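Local structure of possible substrate binding protein of ABC transporter system (Rhodopseudomonas palustris, 3N0X) at residues L28-E33 and Q274-A279; N263-W268 and G287-A292; E33-G38 and A291-V296. The protein probably serves as the periplasmic substrate-binding component of an ABC transporter, capturing branched-chain amino acids or related ligands for uptake. One frame throughout, in Å; residues are numbered along the deposited sequence.

Contact 1: L28-E33 and Q274-A279; sequences LMMGLE and QKRFNA
E33, near the C-terminal end of helix 18-35, and R276, in the last turn of helix 264-277, meet in a two-pronged salt bridge. R276 grips end-on: NH1 gives its hydrogen to E33 OE1 at 2.8 Å and NH2 to E33 OE2 at 2.8 Å. Both bonds are nearly straight (175° and 170°), both carboxylate oxygens use their syn lone pairs, and the two flat groups lie only 11° from coplanar. The glutamate chain is extended, with CG anti to the backbone N, and the arginine comes from the opposite direction, stretched from CG to NE. The remaining donor, R276 NE, turns back to E272 of its own helix, and W268 touches both E33 and R276.

The apolar part belongs to M30, one turn before E33 and modelled as selenomethionine. Its CG is 4.0 Å from R276 NH1, and a bend at chi3 brings CE over one face of the guanidinium. The selenium lies 4.1 Å from F277 CE2, a Met-aromatic contact made at the ring edge. R276 CB sits over the centre of one F277 face.

In this periplasmic-binding-protein fold the contact ties the end of helix 264-277 to helix 18-35, which packs on strand 45-53 of the mixed sheet. Chemically, the 168 Å² interface combines a charge pair with a small apolar patch. Two bonds fix the rotation of the E33 carboxylate, and two carboxylates share one guanidinium, which probably steadies its charge and limits its swing.

Contact 2: N263-W268 and G287-A292; sequences NPINEW and GGFSAA
F289 points from helix 283-302 and reaches both I265 and W268, two residues three positions apart on helix 264-277, and its ring meets each of them differently. Against W268 the encounter is edge to edge: F289 CE2 lies near the plane of the indole, at 3.7 Å from W268 CZ3, while the indole's six-membered ring reaches the phenyl from near the phenyl's own plane. The two side chains cross at about a right angle, and neither ring lies over the other. W268 sets out with CG anti to the backbone N (chi1 -178°), which carries the far end of the indole closer to F289 than its first bond would suggest.

I265 approaches obliquely with one methyl. Its CG2 is 3.4 Å from F289 CE1 and 3.6 Å from F289 CZ, close packing for a methyl on an aromatic carbon. The helix starts one residue earlier, at P264, with N263 as its N-cap: OD1 of N263 accepts from N266 N at 2.8 Å in a nearly straight bond (177°).

This is a buried, wholly apolar joint between consecutive helices. Helix 18-35 closes around it through Y34, which touches I265 and whose ring meets that of W268 with the planes at about 50°. Beside it, D320 of strand 318-321 lies against I265, and P322 in the following loop packs on F289.

Contact 3: E33-G38 and A291-V296; sequences EYATKG and AAMAVV
The selenium of M293, modelled as selenomethionine, stands beside two consecutive residues in the last turn of helix 18-35. It lies 3.8 Å from A35 CB and 4.1 Å from Y34 CD1, reaching the tyrosine ring obliquely, 5.4 Å from its centroid, in a Met-aromatic contact. A turn at chi2 (-65°) swings the M293 selenium round to A35.

At A35 the helices come close, consistent with its small side chain: A35 and M293 have their CA atoms just 6.6 Å apart. One turn on from M293, V296 meets the same methyl with both branches, CG1 and CG2 each 4.0 Å from A35 CB. The packing is entirely apolar.

Directly beyond, helix 18-35 ends in a Schellman motif, with G38 N bonded to E33 O and K37, the C-prime residue, at positive phi. T36 OG1 ties L32 O to M40 N across this exit. On its other flank helix 283-302 packs on the sheet, V295 against I76 and I78 of strand 76-79, while I265 of helix 264-277 touches both Y34 and M293.

Overall arrangement
Helix 18-35 follows the first strand, 5-11, and is the early partner in two of the three contacts. Contact 1 closes a loop of 240 residues by bringing the end of helix 264-277 back to it; contact 3 closes one of 252 by doing so with helix 283-302. Contact 2 is the short closure, spanning 18 residues between these two late helices. The segments of contact 1 alternate with those of both others along the chain, whereas contacts 2 and 3 end on the same helix and share A291 and A292; E33 is common to contacts 1 and 3. The contact centres lie 9 to 12 Å apart, and the three helices pack together beside the mixed sheet.

Contact 1: L28-E33 and Q274-A279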
ATOM      1  N   LEU A  28      -7.957   9.330  -8.443  1.00 13.18           N
ATOM      2  CA  LEU A  28      -7.889  10.749  -8.103  1.00 12.96           C
ATOM      3  C   LEU A  28      -9.111  11.503  -8.689  1.00 11.60           C
ATOM      4  O   LEU A  28      -9.780  12.268  -7.966  1.00 13.08           O
ATOM      5  CB  LEU A  28      -6.590  11.362  -8.635  1.00 13.72           C
ATOM      6  CG  LEU A  28      -6.422  12.872  -8.408  1.00 14.76           C
ATOM      7  CD1 LEU A  28      -6.445  13.251  -6.915  1.00 16.58           C
ATOM      8  CD2 LEU A  28      -5.132  13.381  -9.146  1.00 15.83           C
HETATM    9  N   MSE A  29      -9.450  11.261  -9.949  1.00 12.49           N
HETATM   10  CA  MSE A  29     -10.540  12.022 -10.560  1.00 13.48           C
HETATM   11  C   MSE A  29     -11.871  11.635  -9.982  1.00 13.10           C
HETATM   12  O   MSE A  29     -12.694  12.498  -9.734  1.00 14.20           O
HETATM   13  CB  MSE A  29     -10.547  11.866 -12.077  1.00 14.77           C
HETATM   14  CG  MSE A  29      -9.273  12.352 -12.732  1.00 16.28           C
HETATM   15 SE   MSE A  29      -8.565  14.057 -12.126  0.75 19.23          SE
HETATM   16  CE  MSE A  29      -9.902  15.191 -12.856  1.00 20.85           C
HETATM   17  N   MSE A  30     -12.077  10.346  -9.748  1.00 12.23           N
HETATM   18  CA  MSE A  30     -13.326   9.867  -9.127  1.00 12.21           C
HETATM   19  C   MSE A  30     -13.463  10.348  -7.684  1.00 12.02           C
HETATM   20  O   MSE A  30     -14.570  10.671  -7.234  1.00 13.57           O
HETATM   21  CB  MSE A  30     -13.418   8.338  -9.210  1.00 14.18           C
HETATM   22  CG  MSE A  30     -13.700   7.897 -10.614  1.00 13.26           C
HETATM   23 SE   MSE A  30     -13.967   5.991 -10.790  0.75 13.94          SE
HETATM   24  CE  MSE A  30     -15.689   5.897  -9.956  1.00 17.93           C
ATOM     25  N   GLY A  31     -12.351  10.399  -6.944  1.00 12.36           N
ATOM     26  CA  GLY A  31     -12.393  10.928  -5.609  1.00 11.11           C
ATOM     27  C   GLY A  31     -12.738  12.412  -5.516  1.00 11.95           C
ATOM     28  O   GLY A  31     -13.486  12.834  -4.624  1.00 13.05           O
ATOM     29  N   LEU A  32     -12.195  13.201  -6.452  1.00 12.01           N
ATOM     30  CA  LEU A  32     -12.499  14.626  -6.488  1.00 11.51           C
ATOM     31  C   LEU A  32     -13.974  14.836  -6.900  1.00 12.18           C
ATOM     32  O   LEU A  32     -14.668  15.727  -6.386  1.00 13.61           O
ATOM     33  CB  LEU A  32     -11.551  15.352  -7.449  1.00 11.94           C
ATOM     34  CG  LEU A  32     -10.066  15.397  -7.044  1.00 12.66           C
ATOM     35  CD1 LEU A  32      -9.198  15.970  -8.178  1.00 14.36           C
ATOM     36  CD2 LEU A  32      -9.869  16.260  -5.744  1.00 14.59           C
ATOM     37  N   GLU A  33     -14.427  14.022  -7.844  1.00 12.78           N
ATOM     38  CA  GLU A  33     -15.835  14.009  -8.241  1.00 13.59           C
ATOM     39  C   GLU A  33     -16.733  13.716  -7.008  1.00 12.20           C
ATOM     40  O   GLU A  33     -17.711  14.430  -6.708  1.00 14.13           O
ATOM     41  CB  GLU A  33     -16.041  12.969  -9.346  1.00 14.03           C
ATOM     42  CG  GLU A  33     -17.532  12.692  -9.626  1.00 14.53           C
ATOM     43  CD  GLU A  33     -17.756  11.550 -10.601  1.00 17.27           C
ATOM     44  OE1 GLU A  33     -16.751  10.971 -11.088  1.00 19.71           O
ATOM     45  OE2 GLU A  33     -18.944  11.220 -10.871  1.00 19.89           O
ATOM     46  N   GLN A 274     -17.409  -0.023 -12.006  1.00 15.63           N
ATOM     47  CA  GLN A 274     -17.872  -1.154 -12.839  0.60 16.64           C
ATOM     48  C   GLN A 274     -18.731  -0.657 -13.980  1.00 17.04           C
ATOM     49  O   GLN A 274     -18.610  -1.153 -15.109  1.00 17.68           O
ATOM     50  CB  GLN A 274     -18.624  -2.211 -12.018  0.60 16.36           C
ATOM     51  CG  GLN A 274     -18.854  -3.549 -12.808  0.60 17.19           C
ATOM     52  CD  GLN A 274     -17.605  -4.411 -12.907  0.60 20.10           C
ATOM     53  OE1 GLN A 274     -16.695  -4.314 -12.082  0.60 19.63           O
ATOM     54  NE2 GLN A 274     -17.554  -5.260 -13.944  0.60 18.91           N
ATOM     55  N   LYS A 275     -19.581   0.336 -13.730  1.00 17.04           N
ATOM     56  CA  LYS A 275     -20.450   0.894 -14.789  1.00 18.02           C
ATOM     57  C   LYS A 275     -19.630   1.570 -15.905  1.00 18.69           C
ATOM     58  O   LYS A 275     -19.933   1.404 -17.102  1.00 20.82           O
ATOM     59  CB  LYS A 275     -21.419   1.912 -14.197  1.00 19.57           C
ATOM     60  CG  LYS A 275     -22.304   2.587 -15.212  1.00 23.95           C
ATOM     61  CD  LYS A 275     -23.308   3.514 -14.569  1.00 27.32           C
ATOM     62  CE  LYS A 275     -24.164   4.224 -15.628  1.00 30.73           C
ATOM     63  NZ  LYS A 275     -25.200   5.115 -14.953  1.00 32.65           N
ATOM     64  N   ARG A 276     -18.597   2.326 -15.526  1.00 17.15           N
ATOM     65  CA  ARG A 276     -17.801   3.092 -16.476  1.00 18.87           C
ATOM     66  C   ARG A 276     -16.779   2.277 -17.254  1.00 19.77           C
ATOM     67  O   ARG A 276     -16.518   2.577 -18.431  1.00 22.68           O
ATOM     68  CB  ARG A 276     -17.096   4.250 -15.742  1.00 17.19           C
ATOM     69  CG  ARG A 276     -18.079   5.245 -15.192  1.00 18.78           C
ATOM     70  CD  ARG A 276     -17.422   6.356 -14.318  1.00 18.83           C
ATOM     71  NE  ARG A 276     -18.470   7.100 -13.589  1.00 21.13           N
ATOM     72  CZ  ARG A 276     -18.250   8.186 -12.841  1.00 21.22           C
ATOM     73  NH1 ARG A 276     -17.041   8.704 -12.749  1.00 16.89           N
ATOM     74  NH2 ARG A 276     -19.268   8.760 -12.207  1.00 21.24           N
ATOM     75  N   PHE A 277     -16.189   1.281 -16.593  1.00 19.10           N
ATOM     76  CA  PHE A 277     -15.007   0.572 -17.073  1.00 19.97           C
ATOM     77  C   PHE A 277     -15.178  -0.956 -17.186  1.00 20.57           C
ATOM     78  O   PHE A 277     -14.288  -1.642 -17.706  1.00 22.67           O
ATOM     79  CB  PHE A 277     -13.805   0.925 -16.198  1.00 22.22           C
ATOM     80  CG  PHE A 277     -13.639   2.403 -15.991  1.00 20.89           C
ATOM     81  CD1 PHE A 277     -13.508   3.272 -17.083  1.00 22.33           C
ATOM     82  CD2 PHE A 277     -13.631   2.945 -14.738  1.00 19.09           C
ATOM     83  CE1 PHE A 277     -13.395   4.660 -16.885  1.00 24.25           C
ATOM     84  CE2 PHE A 277     -13.509   4.313 -14.551  1.00 21.71           C
ATOM     85  CZ  PHE A 277     -13.385   5.162 -15.610  1.00 25.52           C
ATOM     86  N   ASN A 278     -16.302  -1.483 -16.713  1.00 19.68           N
ATOM     87  CA  ASN A 278     -16.565  -2.926 -16.705  1.00 20.32           C
ATOM     88  C   ASN A 278     -15.490  -3.764 -16.022  1.00 20.36           C
ATOM     89  O   ASN A 278     -15.178  -4.887 -16.444  1.00 22.55           O
ATOM     90  CB  ASN A 278     -16.815  -3.396 -18.134  1.00 21.81           C
ATOM     91  CG  ASN A 278     -17.899  -2.586 -18.812  1.00 23.61           C
ATOM     92  OD1 ASN A 278     -17.666  -1.964 -19.853  1.00 31.91           O
ATOM     93  ND2 ASN A 278     -19.095  -2.618 -18.239  1.00 22.53           N
ATOM     94  N   ALA A 279     -14.957  -3.212 -14.938  1.00 17.86           N
ATOM     95  CA  ALA A 279     -13.937  -3.835 -14.135  1.00 17.64           C
ATOM     96  C   ALA A 279     -13.996  -3.192 -12.760  1.00 18.07           C
ATOM     97  O   ALA A 279     -14.440  -2.057 -12.645  1.00 16.89           O
ATOM     98  CB  ALA A 279     -12.552  -3.617 -14.741  1.00 18.70           C
TER

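Contact 2: N263-W268 and G287-A292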
ATOM      1  N   ASN A 263     -18.612   0.564   3.071  1.00 19.47           N
ATOM      2  CA  ASN A 263     -18.837   1.920   3.479  1.00 17.37           C
ATOM      3  C   ASN A 263     -19.343   2.670   2.235  1.00 17.95           C
ATOM      4  O   ASN A 263     -19.183   2.181   1.125  1.00 18.75           O
ATOM      5  CB  ASN A 263     -17.584   2.547   4.075  1.00 17.46           C
ATOM      6  CG  ASN A 263     -16.442   2.642   3.073  1.00 15.46           C
ATOM      7  OD1 ASN A 263     -16.517   3.417   2.103  1.00 14.55           O
ATOM      8  ND2 ASN A 263     -15.413   1.842   3.284  1.00 14.21           N
ATOM      9  N   PRO A 264     -19.986   3.824   2.431  1.00 19.58           N
ATOM     10  CA  PRO A 264     -20.629   4.518   1.326  1.00 18.78           C
ATOM     11  C   PRO A 264     -19.671   4.924   0.210  1.00 17.56           C
ATOM     12  O   PRO A 264     -20.067   4.979  -0.934  1.00 16.99           O
ATOM     13  CB  PRO A 264     -21.230   5.754   1.997  1.00 21.98           C
ATOM     14  CG  PRO A 264     -21.537   5.311   3.376  1.00 25.83           C
ATOM     15  CD  PRO A 264     -20.395   4.381   3.733  1.00 22.89           C
ATOM     16  N   ILE A 265     -18.438   5.240   0.570  1.00 15.33           N
ATOM     17  CA  ILE A 265     -17.481   5.688  -0.406  1.00 14.26           C
ATOM     18  C   ILE A 265     -17.103   4.524  -1.277  1.00 11.96           C
ATOM     19  O   ILE A 265     -17.123   4.651  -2.501  1.00 13.57           O
ATOM     20  CB  ILE A 265     -16.244   6.298   0.257  1.00 14.24           C
ATOM     21  CG1 ILE A 265     -16.678   7.533   1.067  1.00 20.52           C
ATOM     22  CG2 ILE A 265     -15.244   6.656  -0.784  1.00 14.42           C
ATOM     23  CD1 ILE A 265     -15.507   8.469   1.464  1.00 20.83           C
ATOM     24  N   ASN A 266     -16.678   3.427  -0.674  1.00 11.57           N
ATOM     25  CA  ASN A 266     -16.303   2.262  -1.470  1.00 11.46           C
ATOM     26  C   ASN A 266     -17.473   1.708  -2.295  1.00 14.37           C
ATOM     27  O   ASN A 266     -17.296   1.236  -3.410  1.00 15.41           O
ATOM     28  CB  ASN A 266     -15.662   1.144  -0.648  1.00 11.45           C
ATOM     29  CG  ASN A 266     -14.874   0.194  -1.522  1.00 12.71           C
ATOM     30  OD1 ASN A 266     -14.028   0.642  -2.319  1.00 12.54           O
ATOM     31  ND2 ASN A 266     -15.135  -1.111  -1.376  1.00 12.30           N
ATOM     32  N   GLU A 267     -18.672   1.759  -1.718  1.00 14.96           N
ATOM     33  CA  GLU A 267     -19.873   1.320  -2.435  1.00 15.35           C
ATOM     34  C   GLU A 267     -20.045   2.087  -3.738  1.00 14.34           C
ATOM     35  O   GLU A 267     -20.224   1.484  -4.800  1.00 16.02           O
ATOM     36  CB  GLU A 267     -21.107   1.444  -1.519  1.00 16.54           C
ATOM     37  CG  GLU A 267     -22.470   1.307  -2.185  1.00 26.87           C
ATOM     38  CD  GLU A 267     -22.889  -0.103  -2.480  1.00 38.56           C
ATOM     39  OE1 GLU A 267     -22.150  -1.059  -2.129  1.00 41.22           O
ATOM     40  OE2 GLU A 267     -23.997  -0.237  -3.084  1.00 43.26           O
ATOM     41  N   TRP A 268     -19.948   3.407  -3.657  1.00 13.99           N
ATOM     42  CA  TRP A 268     -20.051   4.260  -4.843  1.00 14.88           C
ATOM     43  C   TRP A 268     -18.911   3.969  -5.830  1.00 14.26           C
ATOM     44  O   TRP A 268     -19.121   3.785  -7.036  1.00 14.35           O
ATOM     45  CB  TRP A 268     -20.080   5.747  -4.432  1.00 14.36           C
ATOM     46  CG  TRP A 268     -20.228   6.640  -5.619  1.00 12.87           C
ATOM     47  CD1 TRP A 268     -21.394   6.947  -6.275  1.00 16.08           C
ATOM     48  CD2 TRP A 268     -19.192   7.333  -6.307  1.00 11.87           C
ATOM     49  NE1 TRP A 268     -21.136   7.770  -7.340  1.00 18.82           N
ATOM     50  CE2 TRP A 268     -19.789   8.031  -7.382  1.00 16.91           C
ATOM     51  CE3 TRP A 268     -17.813   7.409  -6.144  1.00 15.38           C
ATOM     52  CZ2 TRP A 268     -19.050   8.800  -8.277  1.00 18.80           C
ATOM     53  CZ3 TRP A 268     -17.077   8.184  -7.037  1.00 15.79           C
ATOM     54  CH2 TRP A 268     -17.696   8.878  -8.078  1.00 15.41           C
ATOM     55  N   GLY A 287      -6.157   4.118  -3.737  1.00 13.43           N
ATOM     56  CA  GLY A 287      -5.191   5.083  -3.243  1.00 12.36           C
ATOM     57  C   GLY A 287      -5.284   6.466  -3.858  1.00 12.93           C
ATOM     58  O   GLY A 287      -5.176   7.480  -3.155  1.00 12.18           O
ATOM     59  N   GLY A 288      -5.559   6.534  -5.152  1.00 12.43           N
ATOM     60  CA  GLY A 288      -5.732   7.839  -5.782  1.00 12.59           C
ATOM     61  C   GLY A 288      -6.933   8.555  -5.220  1.00 12.58           C
ATOM     62  O   GLY A 288      -6.912   9.758  -5.017  1.00 12.39           O
ATOM     63  N   PHE A 289      -7.981   7.793  -4.961  1.00 11.85           N
ATOM     64  CA  PHE A 289      -9.213   8.322  -4.356  1.00 11.72           C
ATOM     65  C   PHE A 289      -8.909   8.844  -2.965  1.00 11.99           C
ATOM     66  O   PHE A 289      -9.358   9.922  -2.559  1.00 11.25           O
ATOM     67  CB  PHE A 289     -10.276   7.202  -4.330  1.00 12.50           C
ATOM     68  CG  PHE A 289     -11.707   7.644  -4.172  1.00 12.32           C
ATOM     69  CD1 PHE A 289     -12.134   8.314  -3.053  1.00 12.93           C
ATOM     70  CD2 PHE A 289     -12.647   7.293  -5.131  1.00 13.65           C
ATOM     71  CE1 PHE A 289     -13.513   8.666  -2.888  1.00 13.13           C
ATOM     72  CE2 PHE A 289     -13.985   7.602  -5.000  1.00 13.18           C
ATOM     73  CZ  PHE A 289     -14.409   8.281  -3.862  1.00 13.15           C
ATOM     74  N   SER A 290      -8.141   8.075  -2.194  1.00 12.73           N
ATOM     75  CA  SER A 290      -7.755   8.482  -0.858  1.00 12.65           C
ATOM     76  C   SER A 290      -6.968   9.787  -0.869  1.00 11.77           C
ATOM     77  O   SER A 290      -7.196  10.670  -0.009  1.00 12.65           O
ATOM     78  CB  SER A 290      -6.956   7.381  -0.167  1.00 13.22           C
ATOM     79  OG  SER A 290      -7.747   6.193  -0.109  1.00 14.15           O
ATOM     80  N   ALA A 291      -6.030   9.926  -1.807  1.00 11.42           N
ATOM     81  CA  ALA A 291      -5.303  11.178  -1.946  1.00 11.08           C
ATOM     82  C   ALA A 291      -6.222  12.360  -2.283  1.00 11.84           C
ATOM     83  O   ALA A 291      -6.022  13.467  -1.722  1.00 13.39           O
ATOM     84  CB  ALA A 291      -4.187  11.051  -2.980  1.00 12.75           C
ATOM     85  N   ALA A 292      -7.210  12.139  -3.131  1.00 11.25           N
ATOM     86  CA  ALA A 292      -8.167  13.175  -3.470  1.00 11.81           C
ATOM     87  C   ALA A 292      -8.850  13.650  -2.215  1.00 12.49           C
ATOM     88  O   ALA A 292      -9.060  14.857  -1.989  1.00 12.64           O
ATOM     89  CB  ALA A 292      -9.214  12.642  -4.525  1.00 12.17           C
TER

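Contact 3: E33-G38 and A291-V296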
ATOM      1  N   GLU A  33     -14.427  14.022  -7.844  1.00 12.78           N
ATOM      2  CA  GLU A  33     -15.835  14.009  -8.241  1.00 13.59           C
ATOM      3  C   GLU A  33     -16.733  13.716  -7.008  1.00 12.20           C
ATOM      4  O   GLU A  33     -17.711  14.430  -6.708  1.00 14.13           O
ATOM      5  CB  GLU A  33     -16.041  12.969  -9.346  1.00 14.03           C
ATOM      6  CG  GLU A  33     -17.532  12.692  -9.626  1.00 14.53           C
ATOM      7  CD  GLU A  33     -17.756  11.550 -10.601  1.00 17.27           C
ATOM      8  OE1 GLU A  33     -16.751  10.971 -11.088  1.00 19.71           O
ATOM      9  OE2 GLU A  33     -18.944  11.220 -10.871  1.00 19.89           O
ATOM     10  N   TYR A  34     -16.395  12.652  -6.274  1.00 13.07           N
ATOM     11  CA  TYR A  34     -17.186  12.280  -5.087  1.00 12.63           C
ATOM     12  C   TYR A  34     -17.199  13.429  -4.076  1.00 13.20           C
ATOM     13  O   TYR A  34     -18.272  13.807  -3.552  1.00 14.54           O
ATOM     14  CB  TYR A  34     -16.627  11.004  -4.447  1.00 13.79           C
ATOM     15  CG  TYR A  34     -17.394  10.565  -3.225  1.00 14.82           C
ATOM     16  CD1 TYR A  34     -17.035  10.999  -1.956  1.00 15.00           C
ATOM     17  CD2 TYR A  34     -18.450   9.681  -3.355  1.00 16.63           C
ATOM     18  CE1 TYR A  34     -17.787  10.595  -0.828  1.00 17.25           C
ATOM     19  CE2 TYR A  34     -19.160   9.256  -2.278  1.00 15.87           C
ATOM     20  CZ  TYR A  34     -18.858   9.722  -1.029  1.00 18.16           C
ATOM     21  OH  TYR A  34     -19.634   9.247   0.010  1.00 21.27           O
ATOM     22  N   ALA A  35     -16.016  13.972  -3.776  1.00 12.76           N
ATOM     23  CA  ALA A  35     -15.848  14.972  -2.692  1.00 14.29           C
ATOM     24  C   ALA A  35     -16.604  16.230  -2.981  1.00 16.33           C
ATOM     25  O   ALA A  35     -17.016  16.910  -2.044  1.00 19.75           O
ATOM     26  CB  ALA A  35     -14.379  15.295  -2.500  1.00 15.37           C
ATOM     27  N   THR A  36     -16.776  16.558  -4.260  1.00 14.13           N
ATOM     28  CA  THR A  36     -17.385  17.814  -4.691  1.00 14.92           C
ATOM     29  C   THR A  36     -18.778  17.633  -5.259  1.00 16.52           C
ATOM     30  O   THR A  36     -19.350  18.577  -5.839  1.00 18.20           O
ATOM     31  CB  THR A  36     -16.494  18.521  -5.751  1.00 13.92           C
ATOM     32  OG1 THR A  36     -16.419  17.750  -6.974  1.00 15.96           O
ATOM     33  CG2 THR A  36     -15.096  18.785  -5.198  1.00 15.37           C
ATOM     34  N   LYS A  37     -19.354  16.426  -5.105  1.00 17.47           N
ATOM     35  CA  LYS A  37     -20.680  16.105  -5.646  1.00 18.43           C
ATOM     36  C   LYS A  37     -20.768  16.431  -7.124  1.00 17.70           C
ATOM     37  O   LYS A  37     -21.809  16.921  -7.615  1.00 19.13           O
ATOM     38  CB  LYS A  37     -21.799  16.816  -4.897  1.00 18.73           C
ATOM     39  CG  LYS A  37     -21.917  16.388  -3.463  1.00 26.06           C
ATOM     40  CD  LYS A  37     -23.086  17.103  -2.788  1.00 32.17           C
ATOM     41  CE  LYS A  37     -23.098  16.866  -1.286  1.00 38.00           C
ATOM     42  NZ  LYS A  37     -23.560  15.513  -0.968  1.00 39.53           N
ATOM     43  N   GLY A  38     -19.657  16.160  -7.830  1.00 17.84           N
ATOM     44  CA  GLY A  38     -19.531  16.378  -9.259  1.00 19.51           C
ATOM     45  C   GLY A  38     -19.276  17.798  -9.729  1.00 20.32           C
ATOM     46  O   GLY A  38     -19.200  18.016 -10.940  1.00 24.85           O
ATOM     47  N   ALA A 291      -6.030   9.926  -1.807  1.00 11.42           N
ATOM     48  CA  ALA A 291      -5.303  11.178  -1.946  1.00 11.08           C
ATOM     49  C   ALA A 291      -6.222  12.360  -2.283  1.00 11.84           C
ATOM     50  O   ALA A 291      -6.022  13.467  -1.722  1.00 13.39           O
ATOM     51  CB  ALA A 291      -4.187  11.051  -2.980  1.00 12.75           C
ATOM     52  N   ALA A 292      -7.210  12.139  -3.131  1.00 11.25           N
ATOM     53  CA  ALA A 292      -8.167  13.175  -3.470  1.00 11.81           C
ATOM     54  C   ALA A 292      -8.850  13.650  -2.215  1.00 12.49           C
ATOM     55  O   ALA A 292      -9.060  14.857  -1.989  1.00 12.64           O
ATOM     56  CB  ALA A 292      -9.214  12.642  -4.525  1.00 12.17           C
HETATM   57  N   MSE A 293      -9.326  12.685  -1.424  1.00 12.52           N
HETATM   58  CA  MSE A 293     -10.050  13.010  -0.222  1.00 12.25           C
HETATM   59  C   MSE A 293      -9.188  13.744   0.802  1.00 13.95           C
HETATM   60  O   MSE A 293      -9.652  14.668   1.484  1.00 15.91           O
HETATM   61  CB  MSE A 293     -10.649  11.754   0.414  1.00 13.44           C
HETATM   62  CG  MSE A 293     -11.725  11.125  -0.385  1.00 13.72           C
HETATM   63 SE   MSE A 293     -13.336  12.122  -0.641  0.75 14.17          SE
HETATM   64  CE  MSE A 293     -13.934  12.207   1.179  1.00 17.78           C
ATOM     65  N   ALA A 294      -7.925  13.344   0.915  1.00 13.79           N
ATOM     66  CA  ALA A 294      -6.993  14.047   1.789  1.00 13.29           C
ATOM     67  C   ALA A 294      -6.854  15.531   1.374  1.00 13.53           C
ATOM     68  O   ALA A 294      -6.914  16.430   2.206  1.00 14.40           O
ATOM     69  CB  ALA A 294      -5.637  13.374   1.760  1.00 14.23           C
ATOM     70  N   VAL A 295      -6.685  15.791   0.077  1.00 12.92           N
ATOM     71  CA  VAL A 295      -6.504  17.176  -0.410  1.00 13.60           C
ATOM     72  C   VAL A 295      -7.748  18.005  -0.140  1.00 14.19           C
ATOM     73  O   VAL A 295      -7.650  19.114   0.392  1.00 14.63           O
ATOM     74  CB  VAL A 295      -6.132  17.226  -1.927  1.00 14.62           C
ATOM     75  CG1 VAL A 295      -6.171  18.700  -2.438  1.00 18.14           C
ATOM     76  CG2 VAL A 295      -4.775  16.582  -2.196  1.00 17.06           C
ATOM     77  N   VAL A 296      -8.938  17.497  -0.476  1.00 14.21           N
ATOM     78  CA  VAL A 296     -10.144  18.278  -0.322  1.00 14.11           C
ATOM     79  C   VAL A 296     -10.410  18.537   1.169  1.00 14.56           C
ATOM     80  O   VAL A 296     -10.760  19.648   1.552  1.00 16.59           O
ATOM     81  CB  VAL A 296     -11.336  17.604  -0.997  1.00 15.23           C
ATOM     82  CG1 VAL A 296     -12.662  18.294  -0.586  1.00 19.17           C
ATOM     83  CG2 VAL A 296     -11.138  17.612  -2.520  1.00 15.49           C
TER